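Local coordinates for protein activating signal cointegrator 1 complex subunit 2 (Homo sapiens, PDB 6YXQ) that binds polyubiquitin chains and recruits ASCC3 and ALKBH3 to sites of DNA damage, and also helps rescue stalled ribosomes, at residues B[196-201]-B[272-277]; B[267-272]-B[331-336]. All coordinates share one frame; numbering follows the deposited sequence.

Contact 1: B[196-201]-B[272-277]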
loop_
_atom_site.group_PDB
_atom_site.type_symbol
_atom_site.label_atom_id
_atom_site.label_comp_id
_atom_site.label_asym_id
_atom_site.label_seq_id
_atom_site.Cartn_x
_atom_site.Cartn_y
_atom_site.Cartn_z
ATOM N N SER B 196 -7.933 -18.261 -10.675
ATOM C CA SER B 196 -9.388 -18.376 -10.650
ATOM C C SER B 196 -10.026 -17.147 -10.024
ATOM O O SER B 196 -10.979 -16.583 -10.573
ATOM C CB SER B 196 -9.810 -19.643 -9.899
ATOM O OG SER B 196 -8.979 -20.740 -10.229
ATOM N N ASP B 197 -9.506 -16.718 -8.870
ATOM C CA ASP B 197 -9.972 -15.475 -8.268
ATOM C C ASP B 197 -9.977 -14.364 -9.307
ATOM O O ASP B 197 -11.020 -13.757 -9.594
ATOM C CB ASP B 197 -9.086 -15.104 -7.079
ATOM C CG ASP B 197 -9.573 -15.703 -5.776
ATOM O OD1 ASP B 197 -10.282 -16.737 -5.816
ATOM O OD2 ASP B 197 -9.250 -15.127 -4.713
ATOM N N LEU B 198 -8.818 -14.142 -9.932
ATOM C CA LEU B 198 -8.713 -13.179 -11.020
ATOM C C LEU B 198 -9.798 -13.416 -12.058
ATOM O O LEU B 198 -10.526 -12.491 -12.438
ATOM C CB LEU B 198 -7.332 -13.283 -11.659
ATOM C CG LEU B 198 -7.026 -12.261 -12.740
ATOM C CD1 LEU B 198 -7.240 -10.875 -12.182
ATOM C CD2 LEU B 198 -5.602 -12.451 -13.219
ATOM N N ASP B 199 -9.931 -14.667 -12.505
ATOM C CA ASP B 199 -10.994 -15.029 -13.431
ATOM C C ASP B 199 -12.335 -14.480 -12.958
ATOM O O ASP B 199 -12.959 -13.655 -13.635
ATOM C CB ASP B 199 -11.040 -16.550 -13.573
ATOM C CG ASP B 199 -11.912 -17.002 -14.719
ATOM O OD1 ASP B 199 -12.426 -16.139 -15.461
ATOM O OD2 ASP B 199 -12.085 -18.227 -14.876
ATOM N N GLU B 200 -12.763 -14.882 -11.759
ATOM C CA GLU B 200 -14.080 -14.481 -11.281
ATOM C C GLU B 200 -14.188 -12.972 -11.127
ATOM O O GLU B 200 -15.297 -12.424 -11.196
ATOM C CB GLU B 200 -14.390 -15.174 -9.954
ATOM C CG GLU B 200 -14.175 -16.680 -9.967
ATOM C CD GLU B 200 -14.313 -17.293 -8.589
ATOM O OE1 GLU B 200 -15.016 -16.697 -7.745
ATOM O OE2 GLU B 200 -13.713 -18.362 -8.344
ATOM N N THR B 201 -13.057 -12.289 -10.945
ATOM C CA THR B 201 -13.077 -10.846 -10.760
ATOM C C THR B 201 -13.187 -10.105 -12.085
ATOM O O THR B 201 -13.674 -8.967 -12.115
ATOM C CB THR B 201 -11.823 -10.421 -10.001
ATOM O OG1 THR B 201 -11.756 -11.164 -8.778
ATOM C CG2 THR B 201 -11.838 -8.930 -9.695
ATOM N N GLN B 272 -3.308 -13.721 -20.054
ATOM C CA GLN B 272 -4.182 -14.689 -20.704
ATOM C C GLN B 272 -5.512 -14.785 -19.976
ATOM O O GLN B 272 -6.574 -14.804 -20.612
ATOM C CB GLN B 272 -3.504 -16.053 -20.786
ATOM C CG GLN B 272 -4.327 -17.083 -21.541
ATOM C CD GLN B 272 -4.601 -16.695 -22.991
ATOM O OE1 GLN B 272 -5.689 -16.219 -23.325
ATOM N NE2 GLN B 272 -3.614 -16.909 -23.858
ATOM N N THR B 273 -5.479 -14.809 -18.641
ATOM C CA THR B 273 -6.723 -14.734 -17.882
ATOM C C THR B 273 -7.563 -13.550 -18.339
ATOM O O THR B 273 -8.774 -13.683 -18.546
ATOM C CB THR B 273 -6.423 -14.640 -16.385
ATOM O OG1 THR B 273 -5.471 -15.651 -16.030
ATOM C CG2 THR B 273 -7.695 -14.826 -15.570
ATOM N N PHE B 274 -6.922 -12.394 -18.552
ATOM C CA PHE B 274 -7.629 -11.228 -19.074
ATOM C C PHE B 274 -8.186 -11.503 -20.465
ATOM O O PHE B 274 -9.361 -11.235 -20.744
ATOM C CB PHE B 274 -6.700 -10.015 -19.115
ATOM C CG PHE B 274 -6.646 -9.236 -17.833
ATOM C CD1 PHE B 274 -5.895 -9.691 -16.761
ATOM C CD2 PHE B 274 -7.317 -8.034 -17.710
ATOM C CE1 PHE B 274 -5.830 -8.968 -15.583
ATOM C CE2 PHE B 274 -7.259 -7.308 -16.528
ATOM C CZ PHE B 274 -6.513 -7.775 -15.464
ATOM N N GLN B 275 -7.357 -12.044 -21.357
ATOM C CA GLN B 275 -7.801 -12.173 -22.738
ATOM C C GLN B 275 -8.864 -13.250 -22.894
ATOM O O GLN B 275 -9.651 -13.197 -23.842
ATOM C CB GLN B 275 -6.606 -12.441 -23.652
ATOM C CG GLN B 275 -6.943 -12.402 -25.136
ATOM C CD GLN B 275 -7.699 -11.155 -25.554
ATOM O OE1 GLN B 275 -7.484 -10.070 -25.017
ATOM N NE2 GLN B 275 -8.591 -11.308 -26.525
ATOM N N LYS B 276 -8.919 -14.211 -21.971
ATOM C CA LYS B 276 -10.018 -15.168 -21.959
ATOM C C LYS B 276 -11.366 -14.459 -21.905
ATOM O O LYS B 276 -12.376 -15.002 -22.369
ATOM C CB LYS B 276 -9.847 -16.125 -20.776
ATOM C CG LYS B 276 -11.130 -16.617 -20.136
ATOM C CD LYS B 276 -10.849 -17.780 -19.201
ATOM C CE LYS B 276 -12.090 -18.191 -18.433
ATOM N NZ LYS B 276 -11.847 -19.437 -17.665
ATOM N N HIS B 277 -11.397 -13.237 -21.374
ATOM C CA HIS B 277 -12.622 -12.454 -21.282
ATOM C C HIS B 277 -12.703 -11.381 -22.361
ATOM O O HIS B 277 -13.368 -10.358 -22.166
ATOM C CB HIS B 277 -12.749 -11.826 -19.894
ATOM C CG HIS B 277 -13.061 -12.810 -18.807
ATOM N ND1 HIS B 277 -14.319 -12.939 -18.259
ATOM C CD2 HIS B 277 -12.278 -13.710 -18.166
ATOM C CE1 HIS B 277 -14.297 -13.874 -17.325
ATOM N NE2 HIS B 277 -13.070 -14.356 -17.249
#

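Contact 2: B[267-272]-B[331-336]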
loop_
_atom_site.group_PDB
_atom_site.type_symbol
_atom_site.label_atom_id
_atom_site.label_comp_id
_atom_site.label_asym_id
_atom_site.label_seq_id
_atom_site.Cartn_x
_atom_site.Cartn_y
_atom_site.Cartn_z
ATOM N N PHE B 267 3.041 -8.371 -12.998
ATOM C CA PHE B 267 2.703 -9.787 -13.163
ATOM C C PHE B 267 2.051 -10.033 -14.518
ATOM O O PHE B 267 0.840 -10.277 -14.600
ATOM C CB PHE B 267 1.772 -10.243 -12.039
ATOM C CG PHE B 267 1.557 -11.719 -11.990
ATOM C CD1 PHE B 267 2.624 -12.580 -11.762
ATOM C CD2 PHE B 267 0.290 -12.253 -12.158
ATOM C CE1 PHE B 267 2.433 -13.955 -11.706
ATOM C CE2 PHE B 267 0.090 -13.625 -12.104
ATOM C CZ PHE B 267 1.164 -14.478 -11.879
ATOM N N PRO B 268 2.831 -10.011 -15.604
ATOM C CA PRO B 268 2.242 -10.203 -16.940
ATOM C C PRO B 268 1.673 -11.593 -17.195
ATOM O O PRO B 268 0.944 -11.758 -18.180
ATOM C CB PRO B 268 3.415 -9.919 -17.882
ATOM C CG PRO B 268 4.624 -10.196 -17.062
ATOM C CD PRO B 268 4.277 -9.755 -15.676
ATOM N N LEU B 269 1.975 -12.595 -16.363
ATOM C CA LEU B 269 1.366 -13.913 -16.536
ATOM C C LEU B 269 -0.155 -13.881 -16.418
ATOM O O LEU B 269 -0.814 -14.853 -16.804
ATOM C CB LEU B 269 1.926 -14.905 -15.511
ATOM C CG LEU B 269 3.282 -15.554 -15.780
ATOM C CD1 LEU B 269 3.716 -16.327 -14.559
ATOM C CD2 LEU B 269 3.236 -16.470 -16.988
ATOM N N ALA B 270 -0.722 -12.793 -15.893
ATOM C CA ALA B 270 -2.163 -12.695 -15.724
ATOM C C ALA B 270 -2.884 -12.455 -17.042
ATOM O O ALA B 270 -4.098 -12.686 -17.121
ATOM C CB ALA B 270 -2.482 -11.574 -14.736
ATOM N N CYS B 271 -2.144 -12.046 -18.082
ATOM C CA CYS B 271 -2.746 -11.474 -19.288
ATOM C C CYS B 271 -3.690 -12.446 -19.977
ATOM O O CYS B 271 -4.753 -12.045 -20.469
ATOM C CB CYS B 271 -1.653 -11.038 -20.266
ATOM S SG CYS B 271 -0.745 -9.566 -19.817
ATOM N N GLN B 272 -3.308 -13.721 -20.054
ATOM C CA GLN B 272 -4.182 -14.689 -20.704
ATOM C C GLN B 272 -5.512 -14.785 -19.976
ATOM O O GLN B 272 -6.574 -14.804 -20.612
ATOM C CB GLN B 272 -3.504 -16.053 -20.786
ATOM C CG GLN B 272 -4.327 -17.083 -21.541
ATOM C CD GLN B 272 -4.601 -16.695 -22.991
ATOM O OE1 GLN B 272 -5.689 -16.219 -23.325
ATOM N NE2 GLN B 272 -3.614 -16.909 -23.858
ATOM N N LEU B 331 -1.234 -8.442 -25.772
ATOM C CA LEU B 331 -0.888 -8.924 -27.102
ATOM C C LEU B 331 0.475 -9.606 -27.101
ATOM O O LEU B 331 0.622 -10.736 -27.584
ATOM C CB LEU B 331 -0.904 -7.758 -28.091
ATOM C CG LEU B 331 -0.762 -8.128 -29.565
ATOM C CD1 LEU B 331 -2.012 -8.853 -30.055
ATOM C CD2 LEU B 331 -0.481 -6.896 -30.406
ATOM N N ASN B 332 1.487 -8.925 -26.557
ATOM C CA ASN B 332 2.832 -9.483 -26.519
ATOM C C ASN B 332 2.856 -10.799 -25.759
ATOM O O ASN B 332 3.361 -11.809 -26.268
ATOM C CB ASN B 332 3.799 -8.485 -25.888
ATOM C CG ASN B 332 5.219 -9.009 -25.840
ATOM O OD1 ASN B 332 5.927 -9.009 -26.848
ATOM N ND2 ASN B 332 5.639 -9.474 -24.670
ATOM N N GLN B 333 2.269 -10.813 -24.555
ATOM C CA GLN B 333 2.370 -11.985 -23.694
ATOM C C GLN B 333 1.743 -13.216 -24.336
ATOM O O GLN B 333 2.287 -14.321 -24.225
ATOM C CB GLN B 333 1.724 -11.705 -22.337
ATOM C CG GLN B 333 1.870 -12.843 -21.339
ATOM C CD GLN B 333 3.254 -12.911 -20.717
ATOM O OE1 GLN B 333 3.992 -11.926 -20.704
ATOM N NE2 GLN B 333 3.613 -14.083 -20.197
ATOM N N ILE B 334 0.608 -13.062 -25.022
ATOM C CA ILE B 334 -0.081 -14.253 -25.521
ATOM C C ILE B 334 0.172 -14.551 -26.997
ATOM O O ILE B 334 -0.248 -15.619 -27.472
ATOM C CB ILE B 334 -1.597 -14.177 -25.257
ATOM C CG1 ILE B 334 -2.254 -13.186 -26.207
ATOM C CG2 ILE B 334 -1.846 -13.793 -23.820
ATOM C CD1 ILE B 334 -3.603 -12.742 -25.748
ATOM N N CYS B 335 0.849 -13.666 -27.735
ATOM C CA CYS B 335 1.140 -13.948 -29.137
ATOM C C CYS B 335 2.603 -13.721 -29.472
ATOM O O CYS B 335 3.266 -14.594 -30.039
ATOM C CB CYS B 335 0.301 -13.067 -30.060
ATOM S SG CYS B 335 -1.456 -13.291 -29.946
ATOM N N LEU B 336 3.108 -12.532 -29.145
ATOM C CA LEU B 336 4.422 -12.151 -29.641
ATOM C C LEU B 336 5.517 -12.858 -28.861
ATOM O O LEU B 336 6.406 -13.477 -29.454
ATOM C CB LEU B 336 4.586 -10.635 -29.565
ATOM C CG LEU B 336 3.656 -9.837 -30.471
ATOM C CD1 LEU B 336 3.921 -8.355 -30.308
ATOM C CD2 LEU B 336 3.867 -10.255 -31.900
#

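Contact 1: B[196-201]-B[272-277]
The edge of the H277 imidazole meets the carboxylate of D199: OD1 of D199 lies almost exactly in the ring plane, and the carboxylate is turned 75° against that ring. The backbone oxygen of T273 also lies at the ring edge, in plane, while L202 and P203, further along helix 193-216, pack on the same histidine. The other flat group, the phenyl of F274, is approached obliquely by CD1 of L198, 4.1 Å from CE1 of F274, and takes F279 edge-to-face. NE2 of H277 donates to OD1 of D199 over 2.6 Å in a nearly straight bond, 172° at the hydrogen, running almost along the C-O axis of the acceptor. The second oxygen, OD2 of D199, receives NZ of K276 at 3.0 Å from above the carboxylate plane, a salt bridge reached by a lysine chain extended beyond CG. One carboxylate is thus gripped by two residues, and the neighbouring lysine would probably help keep it ionised. This is helix-to-helix packing in a largely helical domain, the ASCC3-binding N-terminal part of the protein: the short helix 271-275 and the turn after it lie against helix 193-216, on which T201 touches L14 of the ASCC3 chain. D199 has CG anti to its backbone N (chi1 -168°), which swings the carboxylate across to the turn; an alanine here would remove both acceptor oxygens and would probably leave the turn at K276 and H277 less firmly held. T273 has CG2 anti to its backbone N, so the methyl faces helix 193-216, 3.9 Å from CG of L198. The same CG2 of T273 sits 3.8 Å from the backbone N of D199.

Contact 2: B[267-272]-B[331-336]
The backbone oxygen of L331 is the best-held polar atom, gripped by two donors: the backbone N of C335 at 2.9 Å and, weakly, the backbone N of L336 at 3.4 Å, the second belonging to a wider pi-type turn through 332-336. The motif is a helix-to-helix join in a largely helical fold: the turn leading into the short helix 271-275 lies against the long helix 306-340. Facing Q333 is the backbone oxygen of P268, to which the backbone N of C271 donates at 3.1 Å; CG of Q333 comes 3.5 Å from this O of P268. Q333 does most of the touching. Its CG stands anti to the backbone N, and a bend at chi2 (77°) lays the amide over the turn, with OE1 of Q333 3.5 Å from CB of P268. The amide nitrogen, NE2 of Q333, comes 4.0 Å from CD2 of L269. Nearer the backbone, CB of Q333 packs on CB of C271, 4.0 Å apart; the cysteine, on the buried side, also packs on I329 and I330 of the long helix. The next residue, I334, places CG1 in the crowded position between its backbone N and carbonyl carbon. The bent side chain of Q272 crosses I334 at about a right angle, NE2 of Q272 3.6 Å from CG2 of I334.

From the N terminus, helix 193-216 comes first and supplies the 196-201 side of contact 1. The chain then runs through a partly unmodelled loop and helix 243-266 before the segment 267-272, a turn running into helix 271-275, opens contact 2, and the following residues, 272-277, close contact 1 after 70 intervening residues. Helix 279-300 and most of helix 306-340 pass before 331-336 closes contact 2, 58 residues on. The two closures therefore cross rather than nest, sharing Q272. Helix 271-275 lies between helices 193-216 and 306-340, and the contacts touch directly where CG of Q275 packs on CD1 of I334 and CD2 of L198 on CB of A270.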